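Local coordinates for protein lysyl oxidase (Pichia pastoris, PDB 1W7C) that probably oxidises primary amines, peptidyl lysine among them, with a copper ion and a topaquinone cofactor built from its own chain, at residues A[61-66]-A[77-82]; A[18-23]-A[69-74]; A[26-31]-A[103-108]; A[55-60]-A[615-620]. All coordinates share one frame; numbering follows the deposited sequence.

The first seven segments, 18-23 to 103-108, belong to the N-terminal part of the chain, most of it N2 domain; 615-620 comes some 500 residues later, in the enzyme domain. Contacts 1 and 2 have centres about 7 Å apart and share helix 65-73. Contact 3, about 15 Å from contact 1 centre to centre, joins helix 26-39 to the loop leaving strand 96-103. R81 ties the three together: a salt bridge with E28, a bond to T22 O and backbone pairing with L105. Contact 4, its centre about 19 Å from that of contact 1, uses strand 53-61. It alone joins the N2 region directly to the enzyme domain; contact 2 lies against that domain's strands.

Contact 1: A[61-66]-A[77-82]; sequences LKPNKT and DLPPRN. With NAG (2-acetamido-2-deoxy-beta-D-glucopyranose), chain B.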
loop_
_atom_site.group_PDB
_atom_site.type_symbol
_atom_site.label_atom_id
_atom_site.label_comp_id
_atom_site.label_asym_id
_atom_site.label_seq_id
_atom_site.Cartn_x
_atom_site.Cartn_y
_atom_site.Cartn_z
ATOM N N LEU A 61 -0.619 -2.956 -35.766
ATOM C CA LEU A 61 -0.320 -1.541 -35.627
ATOM C C LEU A 61 -1.627 -0.892 -35.190
ATOM O O LEU A 61 -2.564 -0.784 -35.993
ATOM C CB LEU A 61 0.175 -0.962 -36.955
ATOM C CG LEU A 61 0.507 0.516 -36.925
ATOM C CD1 LEU A 61 1.673 0.818 -36.002
ATOM C CD2 LEU A 61 0.828 0.984 -38.344
ATOM N N LYS A 62 -1.710 -0.508 -33.927
ATOM C CA LYS A 62 -2.998 -0.098 -33.346
ATOM C C LYS A 62 -3.498 1.199 -34.008
ATOM O O LYS A 62 -2.718 2.024 -34.483
ATOM C CB LYS A 62 -2.886 0.085 -31.843
ATOM C CG LYS A 62 -2.752 -1.254 -31.099
ATOM C CD LYS A 62 -2.685 -1.047 -29.632
ATOM C CE LYS A 62 -2.452 -2.337 -28.898
ATOM N NZ LYS A 62 -1.048 -2.838 -29.083
ATOM N N PRO A 63 -4.812 1.381 -34.053
ATOM C CA PRO A 63 -5.358 2.603 -34.634
ATOM C C PRO A 63 -4.916 3.877 -33.920
ATOM O O PRO A 63 -4.574 3.853 -32.765
ATOM C CB PRO A 63 -6.868 2.393 -34.517
ATOM C CG PRO A 63 -7.056 0.914 -34.539
ATOM C CD PRO A 63 -5.874 0.433 -33.673
ATOM N N ASN A 64 -4.948 4.966 -34.662
ATOM C CA ASN A 64 -4.736 6.260 -34.089
ATOM C C ASN A 64 -5.971 6.680 -33.285
ATOM O O ASN A 64 -7.060 6.171 -33.496
ATOM C CB ASN A 64 -4.429 7.256 -35.173
ATOM C CG ASN A 64 -3.025 7.137 -35.718
ATOM O OD1 ASN A 64 -2.123 6.576 -35.080
ATOM N ND2 ASN A 64 -2.856 7.662 -36.932
ATOM N N LYS A 65 -5.795 7.587 -32.341
ATOM C CA LYS A 65 -6.813 7.860 -31.357
ATOM C C LYS A 65 -8.037 8.559 -31.926
ATOM O O LYS A 65 -9.145 8.158 -31.603
ATOM C CB LYS A 65 -6.234 8.641 -30.169
ATOM C CG LYS A 65 -7.276 8.936 -29.090
ATOM C CD LYS A 65 -6.628 9.536 -27.844
ATOM C CE LYS A 65 -7.674 9.787 -26.792
ATOM N NZ LYS A 65 -7.040 10.336 -25.561
ATOM N N THR A 66 -7.862 9.595 -32.749
ATOM C CA THR A 66 -9.042 10.267 -33.268
ATOM C C THR A 66 -9.911 9.325 -34.087
ATOM O O THR A 66 -11.125 9.286 -33.894
ATOM C CB THR A 66 -8.645 11.495 -34.047
ATOM O OG1 THR A 66 -7.952 12.369 -33.159
ATOM C CG2 THR A 66 -9.857 12.295 -34.511
ATOM N N ASP A 77 -16.267 4.790 -39.341
ATOM C CA ASP A 77 -15.777 3.568 -39.977
ATOM C C ASP A 77 -14.807 2.869 -39.044
ATOM O O ASP A 77 -14.121 3.535 -38.242
ATOM C CB ASP A 77 -14.972 3.886 -41.250
ATOM C CG ASP A 77 -15.803 4.343 -42.418
ATOM O OD1 ASP A 77 -17.031 4.308 -42.333
ATOM O OD2 ASP A 77 -15.264 4.712 -43.484
ATOM N N LEU A 78 -14.729 1.543 -39.135
ATOM C CA LEU A 78 -13.588 0.827 -38.559
ATOM C C LEU A 78 -12.299 1.466 -39.044
ATOM O O LEU A 78 -12.128 1.645 -40.246
ATOM C CB LEU A 78 -13.575 -0.634 -39.031
ATOM C CG LEU A 78 -14.574 -1.528 -38.361
ATOM C CD1 LEU A 78 -14.728 -2.815 -39.148
ATOM C CD2 LEU A 78 -14.149 -1.835 -36.922
ATOM N N PRO A 79 -11.363 1.737 -38.146
ATOM C CA PRO A 79 -10.041 2.152 -38.589
ATOM C C PRO A 79 -9.389 1.082 -39.456
ATOM O O PRO A 79 -9.736 -0.111 -39.298
ATOM C CB PRO A 79 -9.277 2.334 -37.283
ATOM C CG PRO A 79 -10.348 2.598 -36.296
ATOM C CD PRO A 79 -11.483 1.733 -36.672
ATOM N N PRO A 80 -8.456 1.470 -40.333
ATOM C CA PRO A 80 -7.730 0.463 -41.116
ATOM C C PRO A 80 -7.043 -0.558 -40.206
ATOM O O PRO A 80 -6.526 -0.226 -39.127
ATOM C CB PRO A 80 -6.703 1.291 -41.885
ATOM C CG PRO A 80 -7.314 2.632 -41.983
ATOM C CD PRO A 80 -8.041 2.836 -40.679
ATOM N N ARG A 81 -7.018 -1.790 -40.680
ATOM C CA ARG A 81 -6.387 -2.915 -40.026
ATOM C C ARG A 81 -5.016 -3.056 -40.675
ATOM O O ARG A 81 -4.908 -3.376 -41.863
ATOM C CB ARG A 81 -7.221 -4.184 -40.253
ATOM C CG ARG A 81 -6.740 -5.361 -39.505
ATOM C CD ARG A 81 -6.782 -5.210 -38.019
ATOM N NE ARG A 81 -6.606 -6.509 -37.388
ATOM C CZ ARG A 81 -6.439 -6.703 -36.075
ATOM N NH1 ARG A 81 -6.493 -5.690 -35.213
ATOM N NH2 ARG A 81 -6.280 -7.927 -35.608
ATOM N N ASN A 82 -3.976 -2.756 -39.907
ATOM C CA ASN A 82 -2.607 -2.733 -40.390
ATOM C C ASN A 82 -1.736 -3.572 -39.469
ATOM O O ASN A 82 -2.011 -3.684 -38.259
ATOM C CB ASN A 82 -2.071 -1.306 -40.354
ATOM C CG ASN A 82 -2.724 -0.398 -41.372
ATOM O OD1 ASN A 82 -2.851 -0.741 -42.542
ATOM N ND2 ASN A 82 -3.115 0.795 -40.932
HETATM C C1 NAG B . -1.496 7.717 -37.404
HETATM C C2 NAG B . -1.606 7.498 -38.931
HETATM C C3 NAG B . -0.289 7.715 -39.696
HETATM C C4 NAG B . 0.409 8.985 -39.215
HETATM C C5 NAG B . 0.409 8.998 -37.687
HETATM C C6 NAG B . 1.096 10.198 -37.092
HETATM C C7 NAG B . -3.240 5.930 -39.835
HETATM C C8 NAG B . -3.685 4.506 -39.986
HETATM N N2 NAG B . -2.110 6.143 -39.169
HETATM O O3 NAG B . -0.553 7.768 -41.089
HETATM O O4 NAG B . 1.780 9.027 -39.591
HETATM O O5 NAG B . -0.896 8.967 -37.156
HETATM O O6 NAG B . 0.315 11.315 -37.415
HETATM O O7 NAG B . -3.918 6.834 -40.328
HETATM O O HOH W 1 -4.929 -1.698 -37.222
HETATM O O HOH W 2 -2.911 1.285 -37.987
#
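L61 and N82 meet where strand 53-61 ends and strand 82-89 begins, antiparallel neighbours in the sheet of the N2 domain whose connection carries helix 65-73. L61 N gives a nearly straight hydrogen bond (165°) to N82 O, 2.9 Å away. The N82 side chain runs outward from a CB that lies 4.1 Å from L61 CB. CG stands anti to the carbonyl carbon (chi1 -69°), and the amide beyond it splits two ways: OD1 packs on the G103 CA of strand 96-103, while ND2 gives a hydrogen bond to a water 3.0 Å off that donates in turn to L61 O. The same ND2 lies 3.9 Å from C8, the acetamido methyl of the N-acetylglucosamine bonded to N64. A second water donates to both L61 O and P80 O and accepts from N82 N, so L61 O receives two waters. Further along, the two proline rings meet at a slant, P63 CB 3.7 Å from P79 CB.

Contact 2: A[18-23]-A[69-74]; sequences TNIWTS and LTYLDE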
loop_
_atom_site.group_PDB
_atom_site.type_symbol
_atom_site.label_atom_id
_atom_site.label_comp_id
_atom_site.label_asym_id
_atom_site.label_seq_id
_atom_site.Cartn_x
_atom_site.Cartn_y
_atom_site.Cartn_z
ATOM N N THR A 18 -16.311 -3.486 -31.889
ATOM C CA THR A 18 -15.224 -4.411 -32.196
ATOM C C THR A 18 -13.961 -4.007 -31.440
ATOM O O THR A 18 -13.645 -2.801 -31.342
ATOM C CB THR A 18 -14.928 -4.342 -33.717
ATOM O OG1 THR A 18 -16.060 -4.853 -34.446
ATOM C CG2 THR A 18 -13.777 -5.255 -34.118
ATOM N N ASN A 19 -13.189 -4.988 -31.009
ATOM C CA ASN A 19 -11.908 -4.714 -30.420
ATOM C C ASN A 19 -10.870 -4.403 -31.508
ATOM O O ASN A 19 -10.181 -5.299 -32.041
ATOM C CB ASN A 19 -11.514 -5.895 -29.574
ATOM C CG ASN A 19 -10.216 -5.617 -28.768
ATOM O OD1 ASN A 19 -9.377 -4.773 -29.116
ATOM N ND2 ASN A 19 -10.059 -6.356 -27.694
ATOM N N ILE A 20 -10.764 -3.119 -31.821
ATOM C CA ILE A 20 -9.895 -2.628 -32.872
ATOM C C ILE A 20 -8.419 -2.611 -32.464
ATOM O O ILE A 20 -7.559 -2.229 -33.254
ATOM C CB ILE A 20 -10.356 -1.212 -33.327
ATOM C CG1 ILE A 20 -10.468 -0.244 -32.134
ATOM C CG2 ILE A 20 -11.704 -1.344 -34.044
ATOM C CD1 ILE A 20 -10.633 1.202 -32.522
ATOM N N TRP A 21 -8.145 -3.009 -31.219
ATOM C CA TRP A 21 -6.791 -3.062 -30.699
ATOM C C TRP A 21 -6.255 -4.485 -30.625
ATOM O O TRP A 21 -5.120 -4.668 -30.192
ATOM C CB TRP A 21 -6.716 -2.392 -29.305
ATOM C CG TRP A 21 -7.360 -1.057 -29.255
ATOM C CD1 TRP A 21 -6.794 0.130 -29.582
ATOM C CD2 TRP A 21 -8.711 -0.765 -28.892
ATOM N NE1 TRP A 21 -7.691 1.154 -29.426
ATOM C CE2 TRP A 21 -8.890 0.627 -29.029
ATOM C CE3 TRP A 21 -9.804 -1.540 -28.486
ATOM C CZ2 TRP A 21 -10.071 1.256 -28.700
ATOM C CZ3 TRP A 21 -10.986 -0.913 -28.179
ATOM C CH2 TRP A 21 -11.124 0.471 -28.304
ATOM N N THR A 22 -7.061 -5.465 -31.018
ATOM C CA THR A 22 -6.706 -6.839 -30.738
ATOM C C THR A 22 -5.534 -7.315 -31.597
ATOM O O THR A 22 -5.298 -6.803 -32.705
ATOM C CB THR A 22 -7.968 -7.724 -30.933
ATOM O OG1 THR A 22 -7.803 -8.957 -30.241
ATOM C CG2 THR A 22 -8.200 -8.070 -32.415
ATOM N N SER A 23 -4.829 -8.325 -31.081
ATOM C CA SER A 23 -3.690 -8.886 -31.800
ATOM C C SER A 23 -4.131 -9.470 -33.125
ATOM O O SER A 23 -5.313 -9.773 -33.344
ATOM C CB SER A 23 -2.990 -9.968 -30.965
ATOM O OG SER A 23 -3.801 -11.132 -30.834
ATOM N N LEU A 69 -11.713 7.008 -31.668
ATOM C CA LEU A 69 -12.818 7.649 -30.969
ATOM C C LEU A 69 -14.011 7.907 -31.876
ATOM O O LEU A 69 -15.150 7.741 -31.454
ATOM C CB LEU A 69 -12.352 8.950 -30.309
ATOM C CG LEU A 69 -11.426 8.748 -29.089
ATOM C CD1 LEU A 69 -11.165 10.090 -28.481
ATOM C CD2 LEU A 69 -11.986 7.828 -28.052
ATOM N N THR A 70 -13.763 8.264 -33.140
ATOM C CA THR A 70 -14.842 8.467 -34.092
ATOM C C THR A 70 -15.624 7.148 -34.267
ATOM O O THR A 70 -16.850 7.116 -34.296
ATOM C CB THR A 70 -14.292 9.005 -35.421
ATOM O OG1 THR A 70 -13.606 10.256 -35.178
ATOM C CG2 THR A 70 -15.400 9.374 -36.387
ATOM N N TYR A 71 -14.908 6.037 -34.352
ATOM C CA TYR A 71 -15.534 4.723 -34.408
ATOM C C TYR A 71 -16.334 4.385 -33.140
ATOM O O TYR A 71 -17.466 3.940 -33.211
ATOM C CB TYR A 71 -14.459 3.652 -34.670
ATOM C CG TYR A 71 -14.974 2.256 -34.538
ATOM C CD1 TYR A 71 -15.880 1.741 -35.452
ATOM C CD2 TYR A 71 -14.547 1.444 -33.509
ATOM C CE1 TYR A 71 -16.381 0.474 -35.338
ATOM C CE2 TYR A 71 -15.028 0.154 -33.385
ATOM C CZ TYR A 71 -15.962 -0.324 -34.280
ATOM O OH TYR A 71 -16.421 -1.577 -34.131
ATOM N N LEU A 72 -15.734 4.583 -31.969
ATOM C CA LEU A 72 -16.370 4.206 -30.709
ATOM C C LEU A 72 -17.565 5.055 -30.356
ATOM O O LEU A 72 -18.537 4.535 -29.808
ATOM C CB LEU A 72 -15.367 4.312 -29.551
ATOM C CG LEU A 72 -14.177 3.350 -29.634
ATOM C CD1 LEU A 72 -13.183 3.663 -28.537
ATOM C CD2 LEU A 72 -14.602 1.894 -29.555
ATOM N N ASP A 73 -17.481 6.353 -30.672
ATOM C CA ASP A 73 -18.394 7.351 -30.120
ATOM C C ASP A 73 -19.311 8.035 -31.136
ATOM O O ASP A 73 -20.343 8.575 -30.748
ATOM C CB ASP A 73 -17.604 8.449 -29.409
ATOM C CG ASP A 73 -16.911 7.987 -28.170
ATOM O OD1 ASP A 73 -17.223 6.877 -27.624
ATOM O OD2 ASP A 73 -16.079 8.753 -27.670
ATOM N N GLU A 74 -18.898 8.048 -32.404
ATOM C CA GLU A 74 -19.554 8.860 -33.447
ATOM C C GLU A 74 -19.886 8.062 -34.715
ATOM O O GLU A 74 -19.986 8.616 -35.803
ATOM C CB GLU A 74 -18.721 10.130 -33.769
ATOM C CG GLU A 74 -18.522 11.060 -32.554
ATOM C CD GLU A 74 -17.668 12.281 -32.827
ATOM O OE1 GLU A 74 -17.366 12.566 -34.000
ATOM O OE2 GLU A 74 -17.295 12.968 -31.854
#
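Y71 reaches from helix 65-73 to the loop at T18 and I20, and it gives the contact its polar and much of its apolar part. With CG anti to the backbone N (chi1 171°), the ring leaves the helix toward the loop, and its hydroxyl accepts a hydrogen bond from T18 N: 2.9 Å to Y71 OH, 160° at the hydrogen, the donor lying at the ring edge and in its plane. I20 packs against the same ring, its CG2 3.7 Å from Y71 CE2 and its CD1 reaching Y71 CD2. A phenylalanine in place of Y71 would probably keep the packing on I20 but leave T18 N without its acceptor. L72, one residue on, works the next part of the loop: its CD1 meets W21 CH2 at 3.8 Å, at the indole edge and in its plane. I20 lies between Y71 and W21: its CG1 also sits 3.5 Å above the W21 ring plane, over the centre. An Asx turn, in which N19 OD1 takes the W21 N-H in its carbonyl plane, helps fix this shape within a type I turn from N19 to T22. Beyond the pair, W21 stacks on Y322 of strand 318-326 and bonds Y333 of strand 329-344 through NE1, while L72 touches D323 and R330, so helix 65-73 and loop 18-23 lie together against those two strands of the enzyme domain.

Contact 3: A[26-31]-A[103-108]; sequences KEEVQE and GPLPVS
E31 receives V107 N at its carboxylate, the one direct hydrogen bond between segments 26-31 and 103-108. V107 N lies 3.0 Å from E31 OE1 in a nearly straight bond (168°), approaching from above the carboxylate plane, 42° out of it. The same oxygen also lies 3.5 Å from P106 CB, so the carboxylate is seated over the P106-V107 junction. Lower down the side chain, E31 CB packs on V107 CG2 at 3.7 Å as E31 and V107 run alongside one another, pointing opposite ways. The chain gets there with CG anti to the carbonyl carbon (chi1 -79°) and extended beyond it. A water donates to V107 O and lies beside E31 OE2, though the latter separation is too short to trust in detail. An alanine at E31 is likely to leave V107 N without its acceptor and uncover the valine methyl.

One turn back, E28 rests its CB against L105 CD1 at a looser 4.3 Å. Its carboxylate is held elsewhere, OE1 by the backbone N of A25 and OE2 by a salt bridge to R81 NE. The loop has its own braces: cis peptides precede P104 and P106, and T111 OG1 bonds both P104 O and S108 N. L105 also pairs through its backbone with R81, just before strand 82-89. The helix thus lies beside the loop that leaves strand 96-103 for strand 112-115, at the surface of the N2 domain.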
loop_
_atom_site.group_PDB
_atom_site.type_symbol
_atom_site.label_atom_id
_atom_site.label_comp_id
_atom_site.label_asym_id
_atom_site.label_seq_id
_atom_site.Cartn_x
_atom_site.Cartn_y
_atom_site.Cartn_z
ATOM N N LYS A 26 -4.253 -15.515 -36.547
ATOM C CA LYS A 26 -3.282 -16.377 -37.225
ATOM C C LYS A 26 -3.310 -16.144 -38.737
ATOM O O LYS A 26 -2.269 -16.046 -39.381
ATOM C CB LYS A 26 -3.548 -17.838 -36.885
ATOM C CG LYS A 26 -2.473 -18.785 -37.431
ATOM C CD LYS A 26 -2.605 -20.202 -36.900
ATOM C CE LYS A 26 -1.276 -20.963 -36.957
ATOM N NZ LYS A 26 -0.330 -20.444 -37.999
ATOM N N GLU A 27 -4.523 -16.084 -39.292
ATOM C CA GLU A 27 -4.712 -15.881 -40.728
ATOM C C GLU A 27 -4.122 -14.537 -41.218
ATOM O O GLU A 27 -3.585 -14.449 -42.328
ATOM C CB GLU A 27 -6.209 -16.002 -41.106
ATOM C CG GLU A 27 -7.164 -15.054 -40.363
ATOM C CD GLU A 27 -7.911 -15.691 -39.181
ATOM O OE1 GLU A 27 -9.050 -15.243 -38.893
ATOM O OE2 GLU A 27 -7.361 -16.612 -38.519
ATOM N N GLU A 28 -4.228 -13.499 -40.388
ATOM C CA GLU A 28 -3.675 -12.205 -40.729
ATOM C C GLU A 28 -2.149 -12.254 -40.707
ATOM O O GLU A 28 -1.492 -11.763 -41.625
ATOM C CB GLU A 28 -4.143 -11.116 -39.747
ATOM C CG GLU A 28 -5.604 -10.776 -39.845
ATOM C CD GLU A 28 -6.082 -9.763 -38.814
ATOM O OE1 GLU A 28 -5.966 -10.025 -37.601
ATOM O OE2 GLU A 28 -6.594 -8.708 -39.238
ATOM N N VAL A 29 -1.588 -12.882 -39.687
ATOM C CA VAL A 29 -0.149 -13.064 -39.627
ATOM C C VAL A 29 0.323 -13.837 -40.875
ATOM O O VAL A 29 1.321 -13.483 -41.490
ATOM C CB VAL A 29 0.271 -13.799 -38.334
ATOM C CG1 VAL A 29 1.767 -14.106 -38.355
ATOM C CG2 VAL A 29 -0.076 -12.946 -37.127
ATOM N N GLN A 30 -0.391 -14.896 -41.236
ATOM C CA GLN A 30 0.003 -15.713 -42.377
ATOM C C GLN A 30 0.001 -14.924 -43.674
ATOM O O GLN A 30 0.948 -15.018 -44.457
ATOM C CB GLN A 30 -0.931 -16.905 -42.521
ATOM C CG GLN A 30 -0.467 -17.921 -43.554
ATOM C CD GLN A 30 0.812 -18.620 -43.167
ATOM O OE1 GLN A 30 0.823 -19.396 -42.229
ATOM N NE2 GLN A 30 1.896 -18.367 -43.916
ATOM N N GLU A 31 -1.029 -14.114 -43.882
ATOM C CA GLU A 31 -1.127 -13.265 -45.077
ATOM C C GLU A 31 0.054 -12.292 -45.153
ATOM O O GLU A 31 0.632 -12.064 -46.233
ATOM C CB GLU A 31 -2.439 -12.471 -45.060
ATOM C CG GLU A 31 -3.650 -13.262 -45.493
ATOM C CD GLU A 31 -4.771 -12.374 -46.004
ATOM O OE1 GLU A 31 -5.020 -11.311 -45.403
ATOM O OE2 GLU A 31 -5.387 -12.734 -47.020
ATOM N N GLY A 103 -0.382 -3.171 -44.915
ATOM C CA GLY A 103 -1.813 -2.993 -44.852
ATOM C C GLY A 103 -2.359 -2.152 -45.988
ATOM O O GLY A 103 -1.603 -1.679 -46.824
ATOM N N PRO A 104 -3.672 -1.985 -46.041
ATOM C CA PRO A 104 -4.608 -2.589 -45.080
ATOM C C PRO A 104 -4.811 -4.091 -45.284
ATOM O O PRO A 104 -4.456 -4.651 -46.340
ATOM C CB PRO A 104 -5.912 -1.835 -45.350
ATOM C CG PRO A 104 -5.820 -1.434 -46.794
ATOM C CD PRO A 104 -4.366 -1.167 -47.049
ATOM N N LEU A 105 -5.382 -4.723 -44.264
ATOM C CA LEU A 105 -5.673 -6.136 -44.256
ATOM C C LEU A 105 -7.205 -6.306 -44.225
ATOM O O LEU A 105 -7.916 -5.433 -43.704
ATOM C CB LEU A 105 -5.068 -6.799 -43.025
ATOM C CG LEU A 105 -3.567 -6.617 -42.809
ATOM C CD1 LEU A 105 -3.103 -7.287 -41.507
ATOM C CD2 LEU A 105 -2.803 -7.174 -44.006
ATOM N N PRO A 106 -7.731 -7.409 -44.761
ATOM C CA PRO A 106 -6.955 -8.494 -45.394
ATOM C C PRO A 106 -6.232 -8.058 -46.659
ATOM O O PRO A 106 -6.571 -7.028 -47.240
ATOM C CB PRO A 106 -8.012 -9.560 -45.740
ATOM C CG PRO A 106 -9.323 -8.919 -45.599
ATOM C CD PRO A 106 -9.175 -7.664 -44.774
ATOM N N VAL A 107 -5.233 -8.837 -47.060
ATOM C CA VAL A 107 -4.424 -8.513 -48.225
ATOM C C VAL A 107 -5.314 -8.405 -49.460
ATOM O O VAL A 107 -6.157 -9.264 -49.712
ATOM C CB VAL A 107 -3.293 -9.536 -48.433
ATOM C CG1 VAL A 107 -2.533 -9.259 -49.741
ATOM C CG2 VAL A 107 -2.336 -9.488 -47.260
ATOM N N SER A 108 -5.151 -7.299 -50.177
ATOM C CA SER A 108 -5.865 -7.042 -51.425
ATOM C C SER A 108 -4.965 -6.222 -52.357
ATOM O O SER A 108 -3.807 -5.977 -52.027
ATOM C CB SER A 108 -7.161 -6.289 -51.132
ATOM O OG SER A 108 -6.902 -4.955 -50.746
HETATM O O HOH W 3 -6.796 -11.719 -48.716
#

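Contact 4: A[55-60]-A[615-620]; sequences VLWIET and STALNT
L618 N and the N619 side chain both grip T616 OG1, the hydroxyl donating to N619 OD1 at 2.8 Å and accepting from L618 N at 3.0 Å. The second bond makes an ST turn, set within a type I turn from T616 to N619, and together they present A617 and L618 to the indole of W57. The benzo rim of that indole does the touching: W57 CH2 meets A617 CB at 3.9 Å, and W57 CZ3 meets L618 CD2 at 3.9 Å, the methyl lying at the ring edge near its plane. W57 stands at a classic beta bulge in strand 53-61, where it and L56 both face V86 on strand 82-89, and its side chain reaches from the sheet of the N2 domain to the enzyme-domain loop 615-620. L56 CB sits 4.0 Å above one face of the W57 ring, offset toward its rim. Elsewhere H133 meets the indole edge-to-face, and W57 NE1 bonds E388 OE1.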
loop_
_atom_site.group_PDB
_atom_site.type_symbol
_atom_site.label_atom_id
_atom_site.label_comp_id
_atom_site.label_asym_id
_atom_site.label_seq_id
_atom_site.Cartn_x
_atom_site.Cartn_y
_atom_site.Cartn_z
ATOM N N VAL A 55 12.408 -12.363 -41.124
ATOM C CA VAL A 55 11.356 -11.663 -40.405
ATOM C C VAL A 55 11.442 -11.937 -38.891
ATOM O O VAL A 55 11.504 -13.099 -38.452
ATOM C CB VAL A 55 9.958 -12.086 -40.947
ATOM C CG1 VAL A 55 8.814 -11.383 -40.201
ATOM C CG2 VAL A 55 9.859 -11.784 -42.434
ATOM N N LEU A 56 11.386 -10.878 -38.097
ATOM C CA LEU A 56 11.335 -11.042 -36.638
ATOM C C LEU A 56 9.917 -11.054 -36.086
ATOM O O LEU A 56 9.518 -12.004 -35.422
ATOM C CB LEU A 56 12.131 -9.945 -35.905
ATOM C CG LEU A 56 13.633 -10.017 -35.891
ATOM C CD1 LEU A 56 14.179 -9.478 -37.196
ATOM C CD2 LEU A 56 14.164 -9.215 -34.692
ATOM N N TRP A 57 9.202 -9.956 -36.349
ATOM C CA TRP A 57 7.936 -9.652 -35.683
ATOM C C TRP A 57 6.867 -9.225 -36.685
ATOM O O TRP A 57 7.178 -8.593 -37.704
ATOM C CB TRP A 57 8.145 -8.535 -34.660
ATOM C CG TRP A 57 9.028 -8.940 -33.536
ATOM C CD1 TRP A 57 9.071 -10.163 -32.913
ATOM C CD2 TRP A 57 10.042 -8.144 -32.926
ATOM N NE1 TRP A 57 10.037 -10.157 -31.939
ATOM C CE2 TRP A 57 10.637 -8.926 -31.917
ATOM C CE3 TRP A 57 10.501 -6.827 -33.116
ATOM C CZ2 TRP A 57 11.691 -8.457 -31.122
ATOM C CZ3 TRP A 57 11.546 -6.357 -32.320
ATOM C CH2 TRP A 57 12.125 -7.169 -31.334
ATOM N N ILE A 58 5.632 -9.626 -36.402
ATOM C CA ILE A 58 4.444 -9.230 -37.143
ATOM C C ILE A 58 3.311 -9.065 -36.137
ATOM O O ILE A 58 2.923 -10.039 -35.499
ATOM C CB ILE A 58 4.012 -10.292 -38.183
ATOM C CG1 ILE A 58 5.121 -10.571 -39.194
ATOM C CG2 ILE A 58 2.744 -9.812 -38.873
ATOM C CD1 ILE A 58 4.820 -11.727 -40.146
ATOM N N GLU A 59 2.854 -7.826 -35.964
ATOM C CA GLU A 59 1.832 -7.540 -34.967
ATOM C C GLU A 59 0.891 -6.428 -35.405
ATOM O O GLU A 59 1.142 -5.725 -36.376
ATOM C CB GLU A 59 2.456 -7.183 -33.619
ATOM C CG GLU A 59 3.182 -5.859 -33.628
ATOM C CD GLU A 59 3.467 -5.291 -32.244
ATOM O OE1 GLU A 59 3.043 -5.883 -31.228
ATOM O OE2 GLU A 59 4.109 -4.219 -32.217
ATOM N N THR A 60 -0.199 -6.261 -34.649
ATOM C CA THR A 60 -1.130 -5.175 -34.925
ATOM C C THR A 60 -0.474 -3.816 -34.759
ATOM O O THR A 60 0.159 -3.561 -33.737
ATOM C CB THR A 60 -2.304 -5.275 -33.992
ATOM O OG1 THR A 60 -2.979 -6.515 -34.244
ATOM C CG2 THR A 60 -3.314 -4.151 -34.239
ATOM N N SER A 615 9.127 3.675 -24.738
ATOM C CA SER A 615 10.288 2.872 -25.081
ATOM C C SER A 615 9.894 1.966 -26.210
ATOM O O SER A 615 8.710 1.956 -26.607
ATOM C CB SER A 615 10.752 2.047 -23.873
ATOM O OG SER A 615 12.001 1.423 -24.142
ATOM N N THR A 616 10.850 1.226 -26.746
ATOM C CA THR A 616 10.590 0.204 -27.772
ATOM C C THR A 616 11.447 -0.997 -27.487
ATOM O O THR A 616 12.432 -0.893 -26.758
ATOM C CB THR A 616 10.933 0.732 -29.207
ATOM O OG1 THR A 616 12.343 0.737 -29.401
ATOM C CG2 THR A 616 10.389 2.111 -29.472
ATOM N N ALA A 617 11.147 -2.108 -28.132
ATOM C CA ALA A 617 11.962 -3.312 -28.029
ATOM C C ALA A 617 13.339 -3.116 -28.683
ATOM O O ALA A 617 14.212 -3.935 -28.492
ATOM C CB ALA A 617 11.262 -4.500 -28.689
ATOM N N LEU A 618 13.455 -2.050 -29.474
ATOM C CA LEU A 618 14.627 -1.715 -30.240
ATOM C C LEU A 618 15.481 -0.644 -29.563
ATOM O O LEU A 618 16.511 -0.247 -30.108
ATOM C CB LEU A 618 14.196 -1.270 -31.655
ATOM C CG LEU A 618 13.425 -2.335 -32.448
ATOM C CD1 LEU A 618 13.043 -1.784 -33.815
ATOM C CD2 LEU A 618 14.257 -3.631 -32.558
ATOM N N ASN A 619 15.093 -0.207 -28.359
ATOM C CA ASN A 619 15.829 0.860 -27.685
ATOM C C ASN A 619 17.156 0.454 -27.047
ATOM O O ASN A 619 18.118 1.210 -27.079
ATOM C CB ASN A 619 14.979 1.526 -26.574
ATOM C CG ASN A 619 14.297 2.783 -27.038
ATOM O OD1 ASN A 619 13.794 2.828 -28.174
ATOM N ND2 ASN A 619 14.152 3.763 -26.149
ATOM N N THR A 620 17.208 -0.731 -26.428
ATOM C CA THR A 620 18.206 -0.970 -25.383
ATOM C C THR A 620 19.665 -0.825 -25.811
ATOM O O THR A 620 20.468 -0.265 -25.063
ATOM C CB THR A 620 17.958 -2.315 -24.694
ATOM O OG1 THR A 620 18.742 -2.441 -23.504
ATOM C CG2 THR A 620 18.315 -3.523 -25.543
#